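Fatty acid-binding protein homolog 8 (Caenorhabditis elegans, PDB 6C1Z) binds unsaturated fatty acids such as oleic acid and carries them from the lysosome to the nucleus, where it switches on longevity genes. Local coordinates at residues A[113-117]-A[118-122]; A[22-26]-A[27-31]. All blocks are in the same frame, centred on the assembly; numbering follows the deposited sequence.

Contact 1: A[113-117]-A[118-122]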
# COMPACT_ATOMS: atom_id res chain seq x y z
N THR A 113 -0.92 3.68 6.26
CA THR A 113 -0.15 4.78 5.69
C THR A 113 -0.34 5.98 6.59
O THR A 113 -1.46 6.37 6.89
CB THR A 113 -0.60 5.09 4.27
OG1 THR A 113 -0.49 3.91 3.46
CG2 THR A 113 0.23 6.15 3.62
N TRP A 114 0.77 6.58 7.00
CA TRP A 114 0.69 7.69 7.94
C TRP A 114 1.86 8.63 7.69
O TRP A 114 2.81 8.32 6.99
CB TRP A 114 0.55 7.22 9.40
CG TRP A 114 1.80 6.72 10.07
CD1 TRP A 114 2.58 7.42 10.97
CD2 TRP A 114 2.41 5.43 9.94
NE1 TRP A 114 3.63 6.64 11.37
CE2 TRP A 114 3.53 5.40 10.80
CE3 TRP A 114 2.09 4.28 9.20
CZ2 TRP A 114 4.37 4.30 10.91
CZ3 TRP A 114 2.90 3.17 9.33
CH2 TRP A 114 4.04 3.19 10.18
N LEU A 115 1.77 9.82 8.28
CA LEU A 115 2.79 10.86 8.14
C LEU A 115 3.50 11.10 9.46
O LEU A 115 2.88 11.13 10.53
CB LEU A 115 2.17 12.17 7.66
CG LEU A 115 1.41 12.16 6.33
CD1 LEU A 115 0.89 13.53 5.99
CD2 LEU A 115 2.30 11.64 5.22
N GLU A 116 4.82 11.27 9.38
CA GLU A 116 5.62 11.59 10.55
C GLU A 116 6.66 12.60 10.13
O GLU A 116 7.53 12.29 9.31
CB GLU A 116 6.29 10.36 11.13
CG GLU A 116 5.32 9.52 11.90
CD GLU A 116 5.97 8.40 12.64
OE1 GLU A 116 7.19 8.17 12.43
OE2 GLU A 116 5.25 7.73 13.40
N ASN A 117 6.60 13.78 10.72
CA ASN A 117 7.65 14.76 10.58
C ASN A 117 8.05 14.95 9.12
O ASN A 117 9.23 15.01 8.78
CB ASN A 117 8.84 14.39 11.47
CG ASN A 117 8.43 14.20 12.92
OD1 ASN A 117 7.81 15.08 13.50
ND2 ASN A 117 8.73 13.04 13.48
N GLY A 118 7.05 15.05 8.26
CA GLY A 118 7.28 15.37 6.87
C GLY A 118 7.50 14.18 5.98
O GLY A 118 7.50 14.34 4.75
N LYS A 119 7.66 12.99 6.54
CA LYS A 119 7.84 11.78 5.76
C LYS A 119 6.54 11.00 5.74
O LYS A 119 5.67 11.18 6.59
CB LYS A 119 8.95 10.92 6.36
CG LYS A 119 10.33 11.56 6.27
CD LYS A 119 11.43 10.57 6.63
CE LYS A 119 12.73 10.91 5.91
NZ LYS A 119 13.81 9.92 6.15
N LEU A 120 6.42 10.12 4.76
CA LEU A 120 5.30 9.21 4.67
C LEU A 120 5.77 7.78 4.95
O LEU A 120 6.78 7.33 4.39
CB LEU A 120 4.62 9.30 3.31
CG LEU A 120 3.41 8.40 3.08
CD1 LEU A 120 2.43 9.07 2.11
CD2 LEU A 120 3.85 7.06 2.52
N LEU A 121 5.08 7.11 5.87
CA LEU A 121 5.44 5.78 6.32
C LEU A 121 4.32 4.81 5.96
O LEU A 121 3.16 5.19 5.93
CB LEU A 121 5.72 5.73 7.85
CG LEU A 121 7.12 6.18 8.30
CD1 LEU A 121 7.34 7.65 8.02
CD2 LEU A 121 7.33 5.89 9.77
N GLN A 122 4.71 3.60 5.63
CA GLN A 122 3.74 2.54 5.42
C GLN A 122 4.16 1.29 6.15
O GLN A 122 5.35 1.00 6.31
CB GLN A 122 3.55 2.19 3.96
CG GLN A 122 3.05 3.32 3.11
CD GLN A 122 2.67 2.87 1.74
OE1 GLN A 122 3.50 2.36 0.98
NE2 GLN A 122 1.41 3.08 1.39

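Contact 2: A[22-26]-A[27-31]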
# COMPACT_ATOMS: atom_id res chain seq x y z
N GLU A 22 10.16 -10.33 2.21
CA GLU A 22 9.59 -11.32 3.14
C GLU A 22 8.08 -11.21 3.21
O GLU A 22 7.38 -12.23 3.29
CB GLU A 22 10.21 -11.14 4.52
CG GLU A 22 11.67 -11.57 4.62
CD GLU A 22 11.86 -13.07 4.40
OE1 GLU A 22 10.90 -13.84 4.60
OE2 GLU A 22 12.99 -13.47 4.04
N TYR A 23 7.55 -9.99 3.18
CA TYR A 23 6.11 -9.79 3.11
C TYR A 23 5.52 -10.38 1.83
O TYR A 23 4.50 -11.08 1.85
CB TYR A 23 5.76 -8.29 3.25
CG TYR A 23 4.36 -8.01 2.81
CD1 TYR A 23 3.28 -8.25 3.64
CD2 TYR A 23 4.12 -7.56 1.52
CE1 TYR A 23 1.99 -8.04 3.20
CE2 TYR A 23 2.84 -7.36 1.06
CZ TYR A 23 1.77 -7.63 1.90
OH TYR A 23 0.50 -7.43 1.43
N LEU A 24 6.16 -10.12 0.70
CA LEU A 24 5.68 -10.69 -0.56
C LEU A 24 5.72 -12.21 -0.52
O LEU A 24 4.79 -12.88 -1.01
CB LEU A 24 6.50 -10.14 -1.72
CG LEU A 24 6.34 -8.64 -1.99
CD1 LEU A 24 7.23 -8.22 -3.17
CD2 LEU A 24 4.89 -8.26 -2.26
N LYS A 25 6.78 -12.79 0.05
CA LYS A 25 6.82 -14.24 0.18
C LYS A 25 5.66 -14.73 1.03
O LYS A 25 5.00 -15.72 0.68
CB LYS A 25 8.15 -14.67 0.81
CG LYS A 25 8.36 -16.18 0.94
CD LYS A 25 9.74 -16.48 1.48
CE LYS A 25 9.96 -17.95 1.72
NZ LYS A 25 11.27 -18.16 2.41
N GLU A 26 5.38 -14.05 2.13
CA GLU A 26 4.32 -14.48 3.04
C GLU A 26 2.97 -14.50 2.34
O GLU A 26 2.15 -15.40 2.58
CB GLU A 26 4.31 -13.57 4.27
CG GLU A 26 3.22 -13.84 5.28
CD GLU A 26 3.45 -15.10 6.06
OE1 GLU A 26 4.56 -15.67 5.98
OE2 GLU A 26 2.52 -15.54 6.77
N ILE A 27 2.70 -13.53 1.45
CA ILE A 27 1.40 -13.46 0.79
C ILE A 27 1.33 -14.33 -0.46
O ILE A 27 0.27 -14.40 -1.10
CB ILE A 27 0.91 -12.03 0.49
CG1 ILE A 27 1.81 -11.36 -0.55
CG2 ILE A 27 0.84 -11.19 1.76
CD1 ILE A 27 1.20 -10.13 -1.18
N GLY A 28 2.39 -15.04 -0.79
CA GLY A 28 2.35 -16.04 -1.83
C GLY A 28 2.98 -15.65 -3.14
O GLY A 28 2.77 -16.35 -4.13
N VAL A 29 3.77 -14.58 -3.18
CA VAL A 29 4.41 -14.17 -4.42
C VAL A 29 5.64 -15.03 -4.66
O VAL A 29 6.39 -15.34 -3.73
CB VAL A 29 4.78 -12.68 -4.34
CG1 VAL A 29 5.52 -12.26 -5.62
CG2 VAL A 29 3.54 -11.84 -4.14
N GLY A 30 5.85 -15.44 -5.93
CA GLY A 30 6.98 -16.27 -6.29
C GLY A 30 8.32 -15.55 -6.21
O GLY A 30 8.40 -14.33 -6.09
N LEU A 31 9.39 -16.34 -6.35
CA LEU A 31 10.73 -15.84 -6.03
C LEU A 31 11.17 -14.75 -7.01
O LEU A 31 11.64 -13.68 -6.59
CB LEU A 31 11.72 -17.00 -6.02
CG LEU A 31 13.18 -16.60 -5.75
CD1 LEU A 31 13.33 -15.90 -4.41
CD2 LEU A 31 14.09 -17.81 -5.81
O HOH W 1 5.53 -17.13 -1.72

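Contact 1: A[113-117]-A[118-122]
Trp114 lies over Leu121 across a beta hairpin with a two-residue type I' turn, Glu116 to Lys119. Leu121 CB sits under the indole, 3.6 Å from the centroid of the six-membered ring and 11° off the ring normal, a CH-pi contact. CG, anti to its own carbonyl carbon (chi1 -82°), carries CD2 to the outer rim of the ring, 3.5 Å from Trp114 CZ2. CD2 also meets Glu116 OE1. At the indole edge, in the ring plane, Trp114 NE1 donates to Glu116 OE2 at 2.8 Å; it meets that oxygen from above the carboxylate plane. Replacing Trp114 with an alanine is likely to uncover Leu121 CB, leave Glu116 OE2 without its indole donor and take away the ring that Lys94 faces. The two backbones pair as well, with Leu121 N 2.8 Å from Trp114 O in an almost straight bond. On the other face of the sheet, Gln122 NE2 donates to Thr113 OG1 at 2.9 Å, while Gln122 OE1 bonds to Tyr124. At the turn, the positive phi of Gly118 (89°) would press a CB against Asn117 O. The hairpin joins strands 109-116 and 119-126, with strands 94-101 and 129-137 flanking it. Lys94 makes a cation-pi contact with Trp114, and Leu120 packs on Trp12, Leu44 and Phe135 inside the barrel.

Contact 2: A[22-26]-A[27-31]
Leu24 O takes the shortest direct bond between the two segments, from Val29 N at 2.9 Å, and a second, weak one from Ile27 N. The Val29 bond belongs to a Schellman motif that ends helix 20-27. Its companion is Gly28 N to Lys25 O at 3.1 Å, where the donor stands above the carbonyl plane. Gly28 has a positive phi of 104°. A CB there would be jammed against the carbonyl oxygen of Ile27, so the bend suits glycine. One turn back, Ile27 N also bonds to Tyr23 O.

Side chains pack beside this helix end. Ile27 CG1 lies between its backbone N and carbonyl carbon (chi1 66°), which brings it back against the last turn, 3.4 Å from Leu24 O. From there CD1 reaches the far part of the Tyr23 ring, near CE2 and OH. The other branch, CG2, meets the ring obliquely at Tyr23 CE1, 3.6 Å away. Tyr23 OH is held by Ser109, and the Tyr23 side chain also touches Phe111 and Cys131. Val29 turns back toward the helix, and its CB packs on Leu24 CB at 4.0 Å. Residues 22-31 belong to the helix-turn-helix lid of the fatty acid-binding fold, and Lys25 to Leu31 probably form part of a nuclear localization signal, as in relatives. Arg34, in the next helix, bonds to Val29 O. That same oxygen and Lys25 O are bridged by one water, which donates to each at 2.8 Å.

In the fold
Both contacts are local turns of the chain, one in the barrel wall and one in the helical lid. Their centres lie 24 Å apart, and their nearest atoms are about 10 Å apart, with no touch. The same two strands connect them. Strands 109-116 and 119-126 form the hairpin of contact 1, and toward their other ends they supply Ser109, Phe111 and Ser126 to the Tyr23 and Ile27 side chains of contact 2. In this family the barrel encloses the fatty acid, and the lid is thought to guard its entry. The structure is the apo form, so no bound lipid fixes either contact's distance from a ligand.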